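Local coordinates for hypothetical protein PH0226 (Pyrococcus horikoshii, PDB 1VE3), which binds S-adenosylmethionine and probably acts as a methyltransferase that draws its methyl group from this cofactor, at residues E62-D67 and E88-D93; A94-F99 and V128-K133; E100-D105 and L132-K137. All blocks are in the same frame, centred on the assembly; numbering follows the deposited sequence.

Interaction 1. Residues E62-D67 and E88-D93. With SAM (S-adenosylmethionine), chain C.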
loop_
_atom_site.group_PDB
_atom_site.type_symbol
_atom_site.label_atom_id
_atom_site.label_comp_id
_atom_site.label_asym_id
_atom_site.label_seq_id
_atom_site.Cartn_x
_atom_site.Cartn_y
_atom_site.Cartn_z
ATOM N N GLU A 62 22.052 9.060 2.496
ATOM C CA GLU A 62 22.324 9.333 3.904
ATOM C C GLU A 62 21.091 10.120 4.343
ATOM O O GLU A 62 20.916 11.279 3.950
ATOM C CB GLU A 62 23.591 10.180 4.037
ATOM C CG GLU A 62 23.996 10.474 5.468
ATOM C CD GLU A 62 25.251 11.315 5.556
ATOM O OE1 GLU A 62 25.652 11.669 6.685
ATOM O OE2 GLU A 62 25.836 11.623 4.496
ATOM N N VAL A 63 20.246 9.498 5.162
ATOM C CA VAL A 63 18.993 10.129 5.569
ATOM C C VAL A 63 18.807 10.640 6.991
ATOM O O VAL A 63 19.212 10.006 7.966
ATOM C CB VAL A 63 17.807 9.184 5.264
ATOM C CG1 VAL A 63 16.490 9.897 5.514
ATOM C CG2 VAL A 63 17.898 8.695 3.833
ATOM N N VAL A 64 18.160 11.796 7.086
ATOM C CA VAL A 64 17.840 12.418 8.362
ATOM C C VAL A 64 16.351 12.752 8.337
ATOM O O VAL A 64 15.879 13.461 7.443
ATOM C CB VAL A 64 18.622 13.718 8.578
ATOM C CG1 VAL A 64 18.296 14.286 9.944
ATOM C CG2 VAL A 64 20.117 13.455 8.445
ATOM N N GLY A 65 15.612 12.233 9.311
ATOM C CA GLY A 65 14.184 12.488 9.367
ATOM C C GLY A 65 13.797 13.405 10.510
ATOM O O GLY A 65 14.188 13.178 11.656
ATOM N N VAL A 66 13.011 14.433 10.200
ATOM C CA VAL A 66 12.571 15.403 11.199
ATOM C C VAL A 66 11.045 15.563 11.240
ATOM O O VAL A 66 10.411 15.735 10.210
ATOM C CB VAL A 66 13.200 16.797 10.915
ATOM C CG1 VAL A 66 12.697 17.826 11.927
ATOM C CG2 VAL A 66 14.722 16.698 10.960
ATOM N N ASP A 67 10.464 15.514 12.436
ATOM C CA ASP A 67 9.018 15.679 12.597
ATOM C C ASP A 67 8.769 16.327 13.954
ATOM O O ASP A 67 9.547 16.135 14.890
ATOM C CB ASP A 67 8.292 14.331 12.508
ATOM C CG ASP A 67 6.789 14.485 12.249
ATOM O OD1 ASP A 67 6.055 14.958 13.144
ATOM O OD2 ASP A 67 6.339 14.131 11.139
ATOM N N GLU A 88 18.658 8.645 11.096
ATOM C CA GLU A 88 18.515 9.358 12.357
ATOM C C GLU A 88 17.264 10.221 12.370
ATOM O O GLU A 88 17.095 11.103 11.528
ATOM C CB GLU A 88 19.723 10.253 12.630
ATOM C CG GLU A 88 19.489 11.191 13.810
ATOM C CD GLU A 88 20.712 11.996 14.195
ATOM O OE1 GLU A 88 21.271 12.698 13.323
ATOM O OE2 GLU A 88 21.106 11.928 15.378
ATOM N N PHE A 89 16.398 9.966 13.342
ATOM C CA PHE A 89 15.165 10.719 13.483
ATOM C C PHE A 89 15.303 11.737 14.598
ATOM O O PHE A 89 15.781 11.423 15.690
ATOM C CB PHE A 89 14.002 9.772 13.766
ATOM C CG PHE A 89 13.684 8.869 12.620
ATOM C CD1 PHE A 89 13.137 9.382 11.451
ATOM C CD2 PHE A 89 13.962 7.508 12.692
ATOM C CE1 PHE A 89 12.870 8.551 10.366
ATOM C CE2 PHE A 89 13.698 6.668 11.613
ATOM C CZ PHE A 89 13.154 7.188 10.449
ATOM N N ILE A 90 14.885 12.963 14.308
ATOM C CA ILE A 90 14.965 14.042 15.279
ATOM C C ILE A 90 13.633 14.760 15.380
ATOM O O ILE A 90 12.969 14.991 14.373
ATOM C CB ILE A 90 16.033 15.078 14.875
ATOM C CG1 ILE A 90 17.379 14.388 14.664
ATOM C CG2 ILE A 90 16.159 16.140 15.953
ATOM C CD1 ILE A 90 18.468 15.323 14.163
ATOM N N VAL A 91 13.247 15.108 16.601
ATOM C CA VAL A 91 12.004 15.823 16.833
ATOM C C VAL A 91 12.293 17.306 16.629
ATOM O O VAL A 91 12.939 17.939 17.470
ATOM C CB VAL A 91 11.488 15.597 18.266
ATOM C CG1 VAL A 91 10.234 16.410 18.501
ATOM C CG2 VAL A 91 11.199 14.120 18.487
ATOM N N GLY A 92 11.828 17.853 15.509
ATOM C CA GLY A 92 12.065 19.256 15.222
ATOM C C GLY A 92 10.926 19.954 14.502
ATOM O O GLY A 92 9.954 19.323 14.079
ATOM N N ASP A 93 11.055 21.271 14.357
ATOM C CA ASP A 93 10.038 22.088 13.704
ATOM C C ASP A 93 10.507 22.521 12.319
ATOM O O ASP A 93 11.524 23.203 12.187
ATOM C CB ASP A 93 9.752 23.322 14.553
ATOM C CG ASP A 93 8.538 24.102 14.071
ATOM O OD1 ASP A 93 8.155 23.977 12.887
ATOM O OD2 ASP A 93 7.972 24.855 14.883
HETATM N N SAM C . 6.044 12.876 5.090
HETATM C CA SAM C . 5.094 11.999 5.834
HETATM C C SAM C . 4.693 10.820 4.950
HETATM O O SAM C . 4.566 9.708 5.479
HETATM O OXT SAM C . 4.516 11.094 3.722
HETATM C CB SAM C . 3.879 12.807 6.161
HETATM C CG SAM C . 3.149 12.322 7.313
HETATM S SD SAM C . 1.647 13.295 7.731
HETATM C CE SAM C . 0.628 13.176 6.401
HETATM C "C5'" SAM C . 2.248 14.963 8.034
HETATM C "C4'" SAM C . 3.330 15.159 9.216
HETATM O "O4'" SAM C . 3.703 16.578 9.300
HETATM C "C3'" SAM C . 2.776 14.881 10.605
HETATM O "O3'" SAM C . 3.592 13.643 10.906
HETATM C "C2'" SAM C . 3.238 15.918 11.571
HETATM O "O2'" SAM C . 3.700 15.641 12.856
HETATM C "C1'" SAM C . 4.178 16.747 10.619
HETATM N N9 SAM C . 4.236 18.169 10.978
HETATM C C8 SAM C . 3.244 19.127 11.187
HETATM N N7 SAM C . 3.710 20.312 11.497
HETATM C C5 SAM C . 5.061 20.152 11.500
HETATM C C6 SAM C . 6.192 21.043 11.758
HETATM N N6 SAM C . 6.031 22.338 12.078
HETATM N N1 SAM C . 7.507 20.536 11.674
HETATM C C2 SAM C . 7.713 19.219 11.352
HETATM N N3 SAM C . 6.734 18.308 11.094
HETATM C C4 SAM C . 5.418 18.828 11.181
#
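With CG1 anti to its backbone N (chi1 178°), V66 of strand 62-67 lays that methyl against G92, just past the end of strand 88-91, with CG1 3.6 Å from G92 CA. F89 has CG anti to its carbonyl carbon (chi1 -67°), and its ring swings back so that CD1 lies 3.9 Å from G65 CA. A side chain at either glycine would probably crowd these groups unless they moved: F89 CD1 in the case of G65, V66 CG1 in that of G92.

The two strands run parallel and in register from V64 opposite E88 to D67 opposite V91. I90 N gives a nearly straight bond to G65 O, 2.8 Å long, whose carbonyl points almost directly at the donor. G65 N in turn binds E88 O and D67 N binds I90 O, while the first bond, E88 N to V63 O, is weak. At the far end G92 N reaches D67 O at 2.9 Å but comes from above the carbonyl plane, as the chain leaves the strand.

Here the cofactor is held. D67 spans the ribose: OD2 takes O3' at 2.8 Å, and OD1 takes O2' in a contact modelled so short that its exact length is doubtful. S69 N also binds OD1 and G48 N binds OD2, so the carboxylate is fixed in rotation by backbone donors. D93 OD1 accepts the adenine N6 at 2.8 Å and 169°, its other oxygen being paired with R95. With helix 70-82 between them, the strands form a beta-alpha-beta unit, and an acidic residue closing one strand on the ribose, with another past the next strand on the adenine, is the familiar cofactor site of Rossmann-like methyltransferases.

Interaction 2. Residues A94-F99 and V128-K133. With SAM (S-adenosylmethionine), chain C.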
loop_
_atom_site.group_PDB
_atom_site.type_symbol
_atom_site.label_atom_id
_atom_site.label_comp_id
_atom_site.label_asym_id
_atom_site.label_seq_id
_atom_site.Cartn_x
_atom_site.Cartn_y
_atom_site.Cartn_z
ATOM N N ALA A 94 9.752 22.132 11.296
ATOM C CA ALA A 94 10.084 22.455 9.914
ATOM C C ALA A 94 10.156 23.956 9.687
ATOM O O ALA A 94 10.838 24.410 8.769
ATOM C CB ALA A 94 9.051 21.837 8.964
ATOM N N ARG A 95 9.447 24.714 10.521
ATOM C CA ARG A 95 9.417 26.170 10.412
ATOM C C ARG A 95 10.716 26.808 10.907
ATOM O O ARG A 95 11.020 27.949 10.563
ATOM C CB ARG A 95 8.227 26.732 11.194
ATOM C CG ARG A 95 6.869 26.291 10.652
ATOM C CD ARG A 95 5.742 26.664 11.601
ATOM N NE ARG A 95 5.978 26.138 12.940
ATOM C CZ ARG A 95 5.226 26.396 14.007
ATOM N NH1 ARG A 95 4.158 27.186 13.916
ATOM N NH2 ARG A 95 5.551 25.863 15.176
ATOM N N LYS A 96 11.482 26.068 11.703
ATOM C CA LYS A 96 12.750 26.570 12.226
ATOM C C LYS A 96 13.700 25.433 12.594
ATOM O O LYS A 96 13.736 24.984 13.739
ATOM C CB LYS A 96 12.517 27.458 13.451
ATOM C CG LYS A 96 13.801 28.109 13.966
ATOM C CD LYS A 96 14.497 28.885 12.844
ATOM C CE LYS A 96 15.900 29.346 13.239
ATOM N NZ LYS A 96 16.820 28.201 13.494
ATOM N N LEU A 97 14.477 24.988 11.610
ATOM C CA LEU A 97 15.429 23.897 11.786
ATOM C C LEU A 97 16.736 24.390 12.383
ATOM O O LEU A 97 17.139 25.531 12.155
ATOM C CB LEU A 97 15.706 23.238 10.438
ATOM C CG LEU A 97 14.472 22.756 9.676
ATOM C CD1 LEU A 97 14.859 22.459 8.232
ATOM C CD2 LEU A 97 13.886 21.524 10.358
ATOM N N SER A 98 17.404 23.517 13.130
ATOM C CA SER A 98 18.666 23.862 13.775
ATOM C C SER A 98 19.897 23.507 12.947
ATOM O O SER A 98 21.021 23.766 13.376
ATOM C CB SER A 98 18.776 23.156 15.127
ATOM O OG SER A 98 18.961 21.763 14.945
ATOM N N PHE A 99 19.697 22.909 11.776
ATOM C CA PHE A 99 20.824 22.532 10.926
ATOM C C PHE A 99 21.561 23.766 10.422
ATOM O O PHE A 99 20.989 24.857 10.350
ATOM C CB PHE A 99 20.354 21.710 9.719
ATOM C CG PHE A 99 19.653 20.434 10.083
ATOM C CD1 PHE A 99 20.310 19.447 10.810
ATOM C CD2 PHE A 99 18.327 20.228 9.715
ATOM C CE1 PHE A 99 19.655 18.270 11.167
ATOM C CE2 PHE A 99 17.662 19.056 10.066
ATOM C CZ PHE A 99 18.324 18.076 10.794
ATOM N N VAL A 128 13.998 25.688 4.224
ATOM C CA VAL A 128 14.429 24.657 3.289
ATOM C C VAL A 128 15.528 25.205 2.387
ATOM O O VAL A 128 16.557 24.563 2.180
ATOM C CB VAL A 128 13.262 24.177 2.399
ATOM C CG1 VAL A 128 13.787 23.246 1.316
ATOM C CG2 VAL A 128 12.204 23.468 3.261
ATOM N N ARG A 129 15.297 26.390 1.833
ATOM C CA ARG A 129 16.290 26.990 0.962
ATOM C C ARG A 129 17.613 27.160 1.699
ATOM O O ARG A 129 18.671 26.885 1.146
ATOM C CB ARG A 129 15.815 28.350 0.451
ATOM C CG ARG A 129 16.902 29.108 -0.289
ATOM C CD ARG A 129 16.433 30.469 -0.752
ATOM N NE ARG A 129 17.554 31.287 -1.198
ATOM C CZ ARG A 129 18.540 31.691 -0.405
ATOM N NH1 ARG A 129 18.544 31.357 0.880
ATOM N NH2 ARG A 129 19.525 32.430 -0.895
ATOM N N ARG A 130 17.538 27.589 2.957
ATOM C CA ARG A 130 18.726 27.823 3.769
ATOM C C ARG A 130 19.591 26.596 4.047
ATOM O O ARG A 130 20.814 26.656 3.904
ATOM C CB ARG A 130 18.333 28.467 5.104
ATOM C CG ARG A 130 19.517 28.735 6.025
ATOM C CD ARG A 130 19.094 29.402 7.323
ATOM N NE ARG A 130 18.474 28.473 8.266
ATOM C CZ ARG A 130 19.083 27.412 8.782
ATOM N NH1 ARG A 130 20.335 27.136 8.447
ATOM N NH2 ARG A 130 18.442 26.626 9.635
ATOM N N VAL A 131 18.963 25.493 4.454
ATOM C CA VAL A 131 19.690 24.261 4.774
ATOM C C VAL A 131 20.051 23.445 3.530
ATOM O O VAL A 131 20.758 22.442 3.606
ATOM C CB VAL A 131 18.863 23.373 5.723
ATOM C CG1 VAL A 131 18.523 24.147 6.987
ATOM C CG2 VAL A 131 17.588 22.907 5.019
ATOM N N LEU A 132 19.570 23.890 2.380
ATOM C CA LEU A 132 19.842 23.198 1.130
ATOM C C LEU A 132 21.099 23.760 0.464
ATOM O O LEU A 132 21.320 24.975 0.455
ATOM C CB LEU A 132 18.640 23.370 0.202
ATOM C CG LEU A 132 18.357 22.341 -0.882
ATOM C CD1 LEU A 132 18.250 20.958 -0.272
ATOM C CD2 LEU A 132 17.065 22.714 -1.588
ATOM N N LYS A 133 21.934 22.878 -0.081
ATOM C CA LYS A 133 23.130 23.326 -0.776
ATOM C C LYS A 133 22.660 23.970 -2.075
ATOM O O LYS A 133 21.682 23.526 -2.671
ATOM C CB LYS A 133 24.042 22.148 -1.115
ATOM C CG LYS A 133 24.699 21.460 0.071
ATOM C CD LYS A 133 25.637 20.359 -0.421
ATOM C CE LYS A 133 26.224 19.570 0.733
ATOM N NZ LYS A 133 26.973 18.375 0.247
HETATM N N SAM C . 6.044 12.876 5.090
HETATM C CA SAM C . 5.094 11.999 5.834
HETATM C C SAM C . 4.693 10.820 4.950
HETATM O O SAM C . 4.566 9.708 5.479
HETATM O OXT SAM C . 4.516 11.094 3.722
HETATM C CB SAM C . 3.879 12.807 6.161
HETATM C CG SAM C . 3.149 12.322 7.313
HETATM S SD SAM C . 1.647 13.295 7.731
HETATM C CE SAM C . 0.628 13.176 6.401
HETATM C "C5'" SAM C . 2.248 14.963 8.034
HETATM C "C4'" SAM C . 3.330 15.159 9.216
HETATM O "O4'" SAM C . 3.703 16.578 9.300
HETATM C "C3'" SAM C . 2.776 14.881 10.605
HETATM O "O3'" SAM C . 3.592 13.643 10.906
HETATM C "C2'" SAM C . 3.238 15.918 11.571
HETATM O "O2'" SAM C . 3.700 15.641 12.856
HETATM C "C1'" SAM C . 4.178 16.747 10.619
HETATM N N9 SAM C . 4.236 18.169 10.978
HETATM C C8 SAM C . 3.244 19.127 11.187
HETATM N N7 SAM C . 3.710 20.312 11.497
HETATM C C5 SAM C . 5.061 20.152 11.500
HETATM C C6 SAM C . 6.192 21.043 11.758
HETATM N N6 SAM C . 6.031 22.338 12.078
HETATM N N1 SAM C . 7.507 20.536 11.674
HETATM C C2 SAM C . 7.713 19.219 11.352
HETATM N N3 SAM C . 6.734 18.308 11.094
HETATM C C4 SAM C . 5.418 18.828 11.181
#
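R130 grips the carbonyl oxygen of F99 end-on with two nitrogens, NH1 at 3.0 Å and NH2 at 3.2 Å from F99 O. Both come from the same face of that carbonyl, and the oxygen lies in the guanidinium plane. NH1 also pairs with D101 and NH2 with E127, so two carboxylates probably offset the nearby ammonium of K96, whose NZ binds L97 O from above the carbonyl plane. A leucine in place of R130 would probably leave F99 O without this double grip and take from D101 and E127 the charge they share. At the other end of the loop, A94 N points straight at N1 of the cofactor's adenine, 2.8 Å away (174°). The arginine is stretched out as far as CD and then bends at chi3 (77°), which brings its guanidinium back over V131, whose CG1 sits 3.4 Å above the guanidinium plane, toward its rim. Beneath, V131 CG1 also meets L97 CD1 at 4.2 Å and F99 CB at 4.1 Å. The loop thus lies between the end of helix 118-131 and the sheet, with L97 and A94 resting on L45 of strand 41-45 and the F99 ring meeting F104 of strand 104-110 edge-to-face.

Interaction 3. Residues E100-D105 and L132-K137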
loop_
_atom_site.group_PDB
_atom_site.type_symbol
_atom_site.label_atom_id
_atom_site.label_comp_id
_atom_site.label_asym_id
_atom_site.label_seq_id
_atom_site.Cartn_x
_atom_site.Cartn_y
_atom_site.Cartn_z
ATOM N N GLU A 100 22.831 23.584 10.075
ATOM C CA GLU A 100 23.645 24.674 9.554
ATOM C C GLU A 100 23.188 24.943 8.130
ATOM O O GLU A 100 22.453 24.144 7.542
ATOM C CB GLU A 100 25.126 24.281 9.543
ATOM C CG GLU A 100 25.658 23.845 10.895
ATOM C CD GLU A 100 25.629 24.967 11.909
ATOM O OE1 GLU A 100 26.462 25.894 11.791
ATOM O OE2 GLU A 100 24.769 24.930 12.817
ATOM N N ASP A 101 23.628 26.064 7.578
ATOM C CA ASP A 101 23.272 26.439 6.220
ATOM C C ASP A 101 23.938 25.498 5.221
ATOM O O ASP A 101 25.020 24.971 5.480
ATOM C CB ASP A 101 23.707 27.881 5.947
ATOM C CG ASP A 101 23.258 28.836 7.037
ATOM O OD1 ASP A 101 22.079 28.771 7.424
ATOM O OD2 ASP A 101 24.078 29.651 7.508
ATOM N N LYS A 102 23.281 25.278 4.088
ATOM C CA LYS A 102 23.822 24.414 3.047
ATOM C C LYS A 102 24.268 23.057 3.583
ATOM O O LYS A 102 25.390 22.621 3.341
ATOM C CB LYS A 102 25.005 25.112 2.374
ATOM C CG LYS A 102 24.644 26.425 1.702
ATOM C CD LYS A 102 25.889 27.160 1.227
ATOM C CE LYS A 102 25.516 28.349 0.366
ATOM N NZ LYS A 102 24.511 29.211 1.038
ATOM N N THR A 103 23.388 22.382 4.304
ATOM C CA THR A 103 23.719 21.079 4.863
ATOM C C THR A 103 23.248 19.909 4.003
ATOM O O THR A 103 23.874 18.852 4.001
ATOM C CB THR A 103 23.115 20.917 6.274
ATOM O OG1 THR A 103 23.811 21.769 7.193
ATOM C CG2 THR A 103 23.211 19.470 6.743
ATOM N N PHE A 104 22.169 20.095 3.252
ATOM C CA PHE A 104 21.628 18.993 2.456
ATOM C C PHE A 104 21.708 19.079 0.940
ATOM O O PHE A 104 21.785 20.160 0.360
ATOM C CB PHE A 104 20.171 18.760 2.867
ATOM C CG PHE A 104 20.002 18.461 4.328
ATOM C CD1 PHE A 104 20.154 17.162 4.810
ATOM C CD2 PHE A 104 19.732 19.487 5.233
ATOM C CE1 PHE A 104 20.043 16.887 6.178
ATOM C CE2 PHE A 104 19.619 19.222 6.604
ATOM C CZ PHE A 104 19.775 17.917 7.074
ATOM N N ASP A 105 21.695 17.908 0.311
ATOM C CA ASP A 105 21.716 17.791 -1.144
ATOM C C ASP A 105 20.266 17.660 -1.600
ATOM O O ASP A 105 19.923 18.007 -2.729
ATOM C CB ASP A 105 22.481 16.541 -1.578
ATOM C CG ASP A 105 23.962 16.627 -1.284
ATOM O OD1 ASP A 105 24.641 17.503 -1.880
ATOM O OD2 ASP A 105 24.439 15.813 -0.456
ATOM N N LEU A 132 19.570 23.890 2.380
ATOM C CA LEU A 132 19.842 23.198 1.130
ATOM C C LEU A 132 21.099 23.760 0.464
ATOM O O LEU A 132 21.320 24.975 0.455
ATOM C CB LEU A 132 18.640 23.370 0.202
ATOM C CG LEU A 132 18.357 22.341 -0.882
ATOM C CD1 LEU A 132 18.250 20.958 -0.272
ATOM C CD2 LEU A 132 17.065 22.714 -1.588
ATOM N N LYS A 133 21.934 22.878 -0.081
ATOM C CA LYS A 133 23.130 23.326 -0.776
ATOM C C LYS A 133 22.660 23.970 -2.075
ATOM O O LYS A 133 21.682 23.526 -2.671
ATOM C CB LYS A 133 24.042 22.148 -1.115
ATOM C CG LYS A 133 24.699 21.460 0.071
ATOM C CD LYS A 133 25.637 20.359 -0.421
ATOM C CE LYS A 133 26.224 19.570 0.733
ATOM N NZ LYS A 133 26.973 18.375 0.247
ATOM N N PRO A 134 23.352 25.027 -2.535
ATOM C CA PRO A 134 22.925 25.666 -3.785
ATOM C C PRO A 134 22.746 24.661 -4.929
ATOM O O PRO A 134 21.940 24.871 -5.832
ATOM C CB PRO A 134 24.033 26.696 -4.051
ATOM C CG PRO A 134 25.232 26.140 -3.294
ATOM C CD PRO A 134 24.601 25.621 -2.027
ATOM N N SER A 135 23.484 23.558 -4.881
ATOM C CA SER A 135 23.376 22.538 -5.927
ATOM C C SER A 135 22.336 21.482 -5.560
ATOM O O SER A 135 22.114 20.532 -6.314
ATOM C CB SER A 135 24.725 21.854 -6.137
ATOM O OG SER A 135 25.160 21.245 -4.935
ATOM N N GLY A 136 21.705 21.662 -4.401
ATOM C CA GLY A 136 20.715 20.713 -3.920
ATOM C C GLY A 136 19.350 20.807 -4.567
ATOM O O GLY A 136 19.115 21.659 -5.423
ATOM N N LYS A 137 18.444 19.921 -4.155
ATOM C CA LYS A 137 17.097 19.908 -4.704
ATOM C C LYS A 137 16.004 19.752 -3.649
ATOM O O LYS A 137 16.114 18.934 -2.745
ATOM C CB LYS A 137 16.982 18.799 -5.756
ATOM C CG LYS A 137 17.839 19.084 -6.981
ATOM C CD LYS A 137 18.267 17.840 -7.724
ATOM C CE LYS A 137 17.246 17.407 -8.754
ATOM N NZ LYS A 137 17.797 16.323 -9.615
#
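F104 pairs with L132 in a short parallel bridge, with K133 N bonded to F104 O at 2.8 Å and K137 N to D105 O at the same length, 2.8 Å, while the type I turn from K133 to G136 bulges out between the two bonds.

The K133 side chain has CG anti to the carbonyl carbon (chi1 -68°) and is fully extended beyond it, so the methylenes run over the backbone of K102 to D105: CG lies 3.2 Å from F104 O, and NZ ends 3.3 Å from D105 OD1. That last contact is a salt bridge but a weak hydrogen bond, and the two side chains cross obliquely. The other oxygen of D105 is taken by K41 N, which anchors the carboxylate from the neighbouring strand.

The F104 bridge is with strand 132-133; after the turn, K137 carries the pairing on into strand 136-143, which lies parallel beside strand 104-110 and is joined to it through helix 118-131 in a beta-alpha-beta crossover of the Rossmann-like sheet. G136 sits tightly at this entry, since a CB there would crowd D105 O and F104 O.

On the buried side, L132 directs CD1 back at the other strand, 3.7 Å from F104 O and 4.3 Å from F104 CB. One face of the F104 ring is covered by the CG2 methyl of T103, offset toward the rim. T103 is itself tied down by OG1, which donates to E100 O from above the carbonyl plane.

Toward the surface, K102 lays its methylenes on CD of P134, the two side chains at about a right angle, CE reaching 3.7 Å from P134 CD. K137 leads away instead, its NZ held by Y35 O and paired with E210.

Overall arrangement
All three contacts belong to one Rossmann-like sheet and its connections, and all are partly buried. Interaction 1, at one edge of the sheet, rests on a run of parallel backbone bonds around buried G65 and V66, and ends in carboxylates bound to the cofactor. Interaction 3, further across and far from the cofactor, has two backbone bonds either side of a turn and lies nearer the surface, with K102, K133 and P134 on its outer side. Interaction 2 has no strand pairing: an arginine and small apolar contacts bind a loop to a helix end. It links the others, F99 packing on V64 and V66 of interaction 1 and R130 bridging to D101 of interaction 3. Interactions 1 and 2 both touch the adenine.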